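Local coordinates for similar to yteR (Bacilus subtilis) (PDB 4WU0), which probably hydrolyses unsaturated rhamnogalacturonan fragments of pectin, as a family 105 glycoside hydrolase related to YteR, at residues A177-S181 with K182-W186. Residues are numbered along the deposited sequence; the frame is centred on the assembly and turned at random.
Sequences AYDES and KTEPW
Asp179 OD2 takes the backbone N of Glu184 at 2.9 Å, nearly along its own C-O axis and almost straight at 169°, while the N of Thr183 comes to the same oxygen from above the carboxylate plane at 3.1 Å. The other oxygen, OD1, accepts from Ser181: N and OG both reach it from one face of the carboxylate plane, OG at 2.8 Å. With CG turned anti to the backbone N (chi1 -176°), the carboxylate lies inside the bend, where three N-H groups and a hydroxyl grip it, fix its rotation and would be expected to favour the charged form. Lys182 N closes the turn on Asp179 O at 2.8 Å. On the buried side the indole of Trp186 packs close against the strand, its CH2 3.7 Å from Ala177 CB, and one face of the ring carries Glu184 CB. On the looser solvent side the exposed Thr183 meets Ser181 through polar atoms, the two hydroxyls hydrogen-bonded, and the extended Lys182 hydrogen-bonds through NZ to Glu190 O. Glu184 bends away to Gln126 of strand 126-128, the antiparallel partner of strand 177-179. An Asx turn from Asp179 to Ser181 is thus superposed on a type I beta turn from Asp179 to Lys182, where the chain leaves strand 177-179.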
loop_
_atom_site.group_PDB
_atom_site.type_symbol
_atom_site.label_atom_id
_atom_site.label_comp_id
_atom_site.label_asym_id
_atom_site.label_seq_id
_atom_site.Cartn_x
_atom_site.Cartn_y
_atom_site.Cartn_z
ATOM N N ALA A 177 -11.758 -6.097 -5.438
ATOM C CA ALA A 177 -11.983 -5.416 -6.706
ATOM C C ALA A 177 -13.446 -5.367 -7.113
ATOM O O ALA A 177 -14.291 -6.135 -6.617
ATOM C CB ALA A 177 -11.178 -6.096 -7.812
ATOM N N TYR A 178 -13.697 -4.481 -8.076
ATOM C CA TYR A 178 -15.020 -4.132 -8.578
ATOM C C TYR A 178 -14.902 -3.940 -10.087
ATOM O O TYR A 178 -13.993 -3.251 -10.540
ATOM C CB TYR A 178 -15.462 -2.820 -7.920
ATOM C CG TYR A 178 -16.667 -2.141 -8.508
ATOM C CD1 TYR A 178 -17.914 -2.744 -8.491
ATOM C CD2 TYR A 178 -16.563 -0.869 -9.057
ATOM C CE1 TYR A 178 -19.028 -2.105 -9.025
ATOM C CE2 TYR A 178 -17.671 -0.221 -9.581
ATOM C CZ TYR A 178 -18.898 -0.841 -9.556
ATOM O OH TYR A 178 -19.997 -0.184 -10.081
ATOM N N ASP A 179 -15.804 -4.553 -10.853
ATOM C CA ASP A 179 -15.900 -4.337 -12.290
ATOM C C ASP A 179 -17.224 -3.630 -12.579
ATOM O O ASP A 179 -18.287 -4.237 -12.540
ATOM C CB ASP A 179 -15.870 -5.657 -13.054
ATOM C CG ASP A 179 -15.879 -5.462 -14.554
ATOM O OD1 ASP A 179 -15.974 -4.312 -15.017
ATOM O OD2 ASP A 179 -15.808 -6.464 -15.281
ATOM N N GLU A 180 -17.145 -2.346 -12.875
ATOM C CA GLU A 180 -18.331 -1.535 -13.134
ATOM C C GLU A 180 -19.161 -2.099 -14.286
ATOM O O GLU A 180 -20.383 -1.940 -14.322
ATOM C CB GLU A 180 -17.854 -0.120 -13.457
ATOM C CG GLU A 180 -18.866 0.836 -13.931
ATOM C CD GLU A 180 -18.294 2.221 -13.930
ATOM O OE1 GLU A 180 -17.744 2.656 -14.975
ATOM O OE2 GLU A 180 -18.362 2.844 -12.854
ATOM N N SER A 181 -18.493 -2.782 -15.212
ATOM C CA SER A 181 -19.154 -3.308 -16.394
ATOM C C SER A 181 -19.750 -4.673 -16.092
ATOM O O SER A 181 -20.568 -5.173 -16.853
ATOM C CB SER A 181 -18.174 -3.393 -17.562
ATOM O OG SER A 181 -17.305 -4.500 -17.444
ATOM N N LYS A 182 -19.320 -5.253 -14.975
ATOM C CA LYS A 182 -19.772 -6.563 -14.515
ATOM C C LYS A 182 -19.573 -7.654 -15.577
ATOM O O LYS A 182 -20.354 -8.603 -15.659
ATOM C CB LYS A 182 -21.239 -6.509 -14.063
ATOM C CG LYS A 182 -21.529 -5.487 -12.945
ATOM C CD LYS A 182 -22.954 -5.615 -12.420
ATOM C CE LYS A 182 -23.432 -4.333 -11.734
ATOM N NZ LYS A 182 -24.926 -4.330 -11.527
ATOM N N THR A 183 -18.516 -7.522 -16.371
ATOM C CA THR A 183 -18.242 -8.485 -17.434
ATOM C C THR A 183 -17.200 -9.546 -17.052
ATOM O O THR A 183 -17.257 -10.655 -17.560
ATOM C CB THR A 183 -17.803 -7.784 -18.725
ATOM O OG1 THR A 183 -16.634 -7.018 -18.480
ATOM C CG2 THR A 183 -18.904 -6.862 -19.235
ATOM N N GLU A 184 -16.256 -9.226 -16.173
ATOM C CA GLU A 184 -15.274 -10.215 -15.731
ATOM C C GLU A 184 -15.955 -11.404 -15.039
ATOM O O GLU A 184 -16.898 -11.224 -14.259
ATOM C CB GLU A 184 -14.266 -9.602 -14.755
ATOM C CG GLU A 184 -13.251 -8.652 -15.388
ATOM C CD GLU A 184 -12.049 -9.347 -16.047
ATOM O OE1 GLU A 184 -11.929 -10.595 -15.983
ATOM O OE2 GLU A 184 -11.212 -8.624 -16.639
ATOM N N PRO A 185 -15.478 -12.626 -15.320
ATOM C CA PRO A 185 -16.074 -13.816 -14.707
ATOM C C PRO A 185 -15.941 -13.865 -13.187
ATOM O O PRO A 185 -16.721 -14.575 -12.542
ATOM C CB PRO A 185 -15.290 -14.980 -15.340
ATOM C CG PRO A 185 -14.691 -14.443 -16.559
ATOM C CD PRO A 185 -14.461 -12.976 -16.330
ATOM N N TRP A 186 -14.975 -13.147 -12.627
ATOM C CA TRP A 186 -14.820 -13.079 -11.184
ATOM C C TRP A 186 -15.804 -12.123 -10.520
ATOM O O TRP A 186 -15.915 -12.112 -9.293
ATOM C CB TRP A 186 -13.393 -12.684 -10.795
ATOM C CG TRP A 186 -12.876 -11.400 -11.386
ATOM C CD1 TRP A 186 -12.026 -11.287 -12.444
ATOM C CD2 TRP A 186 -13.151 -10.043 -10.950
ATOM N NE1 TRP A 186 -11.741 -9.964 -12.683
ATOM C CE2 TRP A 186 -12.423 -9.183 -11.789
ATOM C CE3 TRP A 186 -13.938 -9.484 -9.934
ATOM C CZ2 TRP A 186 -12.462 -7.794 -11.653
ATOM C CZ3 TRP A 186 -13.968 -8.112 -9.792
ATOM C CH2 TRP A 186 -13.239 -7.280 -10.646
#